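Local coordinates for protein ricin B-related lectin (Polyporus squamosus, PDB 5MUA) that binds galactose through a ricin-B-like lectin domain and also carries a calcium-dependent, papain-like cysteine protease domain, at residues A17-E25 with V35-N46. Residues are numbered along the deposited sequence; the frame is centred on the assembly and turned at random.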
loop_
_atom_site.group_PDB
_atom_site.type_symbol
_atom_site.label_atom_id
_atom_site.label_comp_id
_atom_site.label_asym_id
_atom_site.label_seq_id
_atom_site.Cartn_x
_atom_site.Cartn_y
_atom_site.Cartn_z
ATOM N N ALA B 17 -5.018 -41.020 -2.822
ATOM C CA ALA B 17 -5.736 -39.797 -3.087
ATOM C C ALA B 17 -5.677 -38.790 -1.933
ATOM O O ALA B 17 -5.415 -39.115 -0.763
ATOM C CB ALA B 17 -7.209 -40.106 -3.387
ATOM N N ASN B 18 -5.974 -37.549 -2.298
ATOM C CA ASN B 18 -6.143 -36.495 -1.321
ATOM C C ASN B 18 -4.937 -36.208 -0.424
ATOM O O ASN B 18 -5.086 -35.718 0.678
ATOM C CB ASN B 18 -7.353 -36.794 -0.473
ATOM C CG ASN B 18 -8.600 -36.877 -1.284
ATOM O OD1 ASN B 18 -9.219 -37.933 -1.406
ATOM N ND2 ASN B 18 -8.958 -35.760 -1.901
ATOM N N THR B 19 -3.747 -36.492 -0.944
ATOM C CA THR B 19 -2.552 -36.484 -0.126
ATOM C C THR B 19 -1.457 -35.703 -0.842
ATOM O O THR B 19 -1.135 -35.984 -1.995
ATOM C CB THR B 19 -2.082 -37.963 0.101
ATOM O OG1 THR B 19 -3.153 -38.668 0.740
ATOM C CG2 THR B 19 -0.915 -38.064 1.000
ATOM N N ARG B 20 -0.929 -34.711 -0.157
ATOM C CA ARG B 20 0.207 -33.947 -0.686
ATOM C C ARG B 20 1.260 -33.651 0.380
ATOM O O ARG B 20 1.055 -33.889 1.577
ATOM C CB ARG B 20 -0.294 -32.714 -1.413
ATOM C CG ARG B 20 -1.007 -31.767 -0.489
ATOM C CD ARG B 20 -1.807 -30.802 -1.329
ATOM N NE ARG B 20 -2.703 -30.013 -0.542
ATOM C CZ ARG B 20 -3.652 -29.241 -1.048
ATOM N NH1 ARG B 20 -3.874 -29.191 -2.328
ATOM N NH2 ARG B 20 -4.401 -28.537 -0.238
ATOM N N LEU B 21 2.414 -33.161 -0.080
ATOM C CA LEU B 21 3.528 -32.977 0.768
ATOM C C LEU B 21 3.437 -31.657 1.503
ATOM O O LEU B 21 3.026 -30.644 0.948
ATOM C CB LEU B 21 4.771 -33.030 -0.042
ATOM C CG LEU B 21 5.075 -34.419 -0.638
ATOM C CD1 LEU B 21 6.456 -34.301 -1.263
ATOM C CD2 LEU B 21 5.077 -35.536 0.422
ATOM N N ALA B 22 3.861 -31.676 2.740
ATOM C CA ALA B 22 3.968 -30.445 3.540
ATOM C C ALA B 22 5.188 -30.597 4.471
ATOM O O ALA B 22 5.782 -31.669 4.581
ATOM C CB ALA B 22 2.677 -30.214 4.332
ATOM N N LEU B 23 5.595 -29.507 5.113
ATOM C CA LEU B 23 6.643 -29.552 6.112
ATOM C C LEU B 23 6.059 -29.424 7.508
ATOM O O LEU B 23 5.252 -28.556 7.774
ATOM C CB LEU B 23 7.677 -28.494 5.838
ATOM C CG LEU B 23 8.918 -28.655 6.673
ATOM C CD1 LEU B 23 9.802 -29.801 6.145
ATOM C CD2 LEU B 23 9.729 -27.347 6.551
ATOM N N SER B 24 6.462 -30.330 8.382
ATOM C CA SER B 24 6.133 -30.317 9.774
ATOM C C SER B 24 6.514 -29.022 10.406
ATOM O O SER B 24 7.542 -28.455 10.040
ATOM C CB SER B 24 6.852 -31.425 10.554
ATOM O OG SER B 24 6.383 -31.408 11.908
ATOM N N GLU B 25 5.689 -28.549 11.342
ATOM C CA GLU B 25 6.096 -27.368 12.146
ATOM C C GLU B 25 6.904 -27.684 13.419
ATOM O O GLU B 25 7.396 -26.762 14.105
ATOM C CB GLU B 25 4.869 -26.523 12.503
ATOM C CG GLU B 25 4.100 -25.956 11.345
ATOM C CD GLU B 25 3.026 -25.038 11.856
ATOM O OE1 GLU B 25 2.010 -25.587 12.300
ATOM O OE2 GLU B 25 3.250 -23.811 11.883
ATOM N N VAL B 35 9.489 -33.727 6.201
ATOM C CA VAL B 35 8.521 -33.595 5.143
ATOM C C VAL B 35 7.475 -34.649 5.458
ATOM O O VAL B 35 7.823 -35.833 5.704
ATOM C CB VAL B 35 9.130 -33.804 3.720
ATOM C CG1 VAL B 35 8.056 -33.851 2.654
ATOM C CG2 VAL B 35 10.093 -32.688 3.385
ATOM N N ILE B 36 6.198 -34.287 5.408
ATOM C CA ILE B 36 5.091 -35.137 5.865
ATOM C C ILE B 36 3.979 -35.117 4.814
ATOM O O ILE B 36 3.958 -34.284 3.868
ATOM C CB ILE B 36 4.517 -34.734 7.248
ATOM C CG1 ILE B 36 3.949 -33.252 7.228
ATOM C CG2 ILE B 36 5.596 -34.818 8.340
ATOM C CD1 ILE B 36 3.163 -32.793 8.478
ATOM N N ILE B 37 3.091 -36.092 4.925
ATOM C CA ILE B 37 1.872 -36.105 4.143
ATOM C C ILE B 37 0.859 -35.165 4.802
ATOM O O ILE B 37 0.857 -35.014 6.013
ATOM C CB ILE B 37 1.249 -37.531 4.020
ATOM C CG1 ILE B 37 0.818 -38.106 5.402
ATOM C CG2 ILE B 37 2.207 -38.417 3.253
ATOM C CD1 ILE B 37 0.190 -39.533 5.388
ATOM N N SER B 38 -0.032 -34.641 3.972
ATOM C CA SER B 38 -0.987 -33.606 4.325
ATOM C C SER B 38 -2.240 -33.859 3.535
ATOM O O SER B 38 -2.196 -34.112 2.317
ATOM C CB SER B 38 -0.378 -32.262 3.837
ATOM O OG SER B 38 -1.191 -31.228 4.160
ATOM N N SER B 39 -3.381 -33.738 4.189
ATOM C CA SER B 39 -4.690 -33.845 3.536
ATOM C C SER B 39 -4.952 -32.621 2.642
ATOM O O SER B 39 -4.786 -31.487 3.078
ATOM C CB SER B 39 -5.816 -33.919 4.584
ATOM O OG SER B 39 -7.096 -33.898 3.931
ATOM N N ASP B 40 -5.400 -32.856 1.419
ATOM C CA ASP B 40 -5.869 -31.769 0.582
ATOM C C ASP B 40 -7.244 -31.226 1.010
ATOM O O ASP B 40 -7.716 -30.278 0.382
ATOM C CB ASP B 40 -5.706 -32.035 -0.939
ATOM C CG ASP B 40 -6.701 -33.028 -1.490
ATOM O OD1 ASP B 40 -7.588 -33.423 -0.759
ATOM O OD2 ASP B 40 -6.553 -33.422 -2.666
ATOM N N ALA B 41 -7.846 -31.726 2.085
ATOM C CA ALA B 41 -9.053 -31.052 2.616
ATOM C C ALA B 41 -8.669 -29.770 3.322
ATOM O O ALA B 41 -9.536 -28.983 3.559
ATOM C CB ALA B 41 -9.882 -31.894 3.569
ATOM N N VAL B 42 -7.387 -29.530 3.618
ATOM C CA VAL B 42 -7.007 -28.260 4.270
ATOM C C VAL B 42 -5.858 -27.671 3.464
ATOM O O VAL B 42 -5.299 -28.355 2.593
ATOM C CB VAL B 42 -6.627 -28.428 5.762
ATOM C CG1 VAL B 42 -7.883 -28.779 6.598
ATOM C CG2 VAL B 42 -5.490 -29.470 5.970
ATOM N N ASP B 43 -5.565 -26.389 3.688
ATOM C CA ASP B 43 -4.628 -25.684 2.791
ATOM C C ASP B 43 -3.559 -24.927 3.545
ATOM O O ASP B 43 -3.369 -23.715 3.271
ATOM C CB ASP B 43 -5.390 -24.778 1.797
ATOM C CG ASP B 43 -4.571 -24.393 0.603
ATOM O OD1 ASP B 43 -3.600 -25.151 0.249
ATOM O OD2 ASP B 43 -4.906 -23.343 -0.009
ATOM N N PRO B 44 -2.881 -25.579 4.496
ATOM C CA PRO B 44 -1.890 -24.842 5.332
ATOM C C PRO B 44 -0.725 -24.391 4.434
ATOM O O PRO B 44 -0.344 -25.080 3.502
ATOM C CB PRO B 44 -1.432 -25.879 6.364
ATOM C CG PRO B 44 -1.645 -27.130 5.655
ATOM C CD PRO B 44 -2.856 -27.017 4.818
ATOM N N LEU B 45 -0.199 -23.208 4.708
ATOM C CA LEU B 45 0.734 -22.589 3.790
ATOM C C LEU B 45 2.027 -23.443 3.588
ATOM O O LEU B 45 2.697 -23.280 2.600
ATOM C CB LEU B 45 1.111 -21.184 4.290
ATOM C CG LEU B 45 -0.001 -20.160 4.440
ATOM C CD1 LEU B 45 0.527 -18.826 4.973
ATOM C CD2 LEU B 45 -0.526 -19.942 3.040
ATOM N N ASN B 46 2.360 -24.287 4.576
ATOM C CA ASN B 46 3.492 -25.186 4.501
ATOM C C ASN B 46 3.309 -26.372 3.545
ATOM O O ASN B 46 4.194 -27.250 3.488
ATOM C CB ASN B 46 3.967 -25.606 5.906
ATOM C CG ASN B 46 2.900 -26.323 6.676
ATOM O OD1 ASN B 46 1.921 -26.819 6.142
ATOM N ND2 ASN B 46 3.068 -26.337 7.979
HETATM O O HOH W 1 -2.533 -29.762 2.445
HETATM O O HOH W 2 6.165 -25.716 8.494
#
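R20 lays its guanidinium against D40 CB, inside the turn that follows strand 35-39. Its CG lies between the backbone N and carbonyl carbon (chi1 64°), and the chain then runs extended to NE, carrying the charged end past D40. D40 CB sits over the centre of one guanidinium face, 3.5 Å from R20 CZ. At the edge, R20 NH2 donates to V42 O (3.0 Å), close to the guanidinium plane, while R20 NE donates to a water that also bonds S38 OG and S39 O; two edge partners thus fix the group's rotation. D43 OD1 meets R20 NH2 by charge alone, 3.5 Å away and well out of the plane, and its hydrogen bonds go instead to Y10 and N47; Y10 also gives R20 a cation-pi contact.

Strands 19-23 and 35-39 form an antiparallel beta hairpin of the ricin-type beta-trefoil. R20–S38 and A22–I36 are the hydrogen-bonded pairs; the bond from S38 N to R20 O is weak, with an N-H...O angle of only 117°. At S39, where the strand ends, the OG accepts from A41 N in an ST turn, within a type I turn from S39 to V42. D40 closes this end: its N donates to N18 O, and its OD1 accepts from N18 ND2 (2.9 Å) on the syn lone pair, nearly in the amide plane, with amide and carboxylate 75° apart.

A22 CB fits between S38 CB (3.7 Å) and the N46 carbonyl, whose oxygen accepts from both L23 N and N64 ND2. On the other face, the L23 CD1 branch meets V35 CG2 at 4.0 Å, the side chains crossing nearly at right angles. L21 turns away from the partner strand overall but brings CD2 back to V35 CG1, and both residues pack on V130 of strand 129-133.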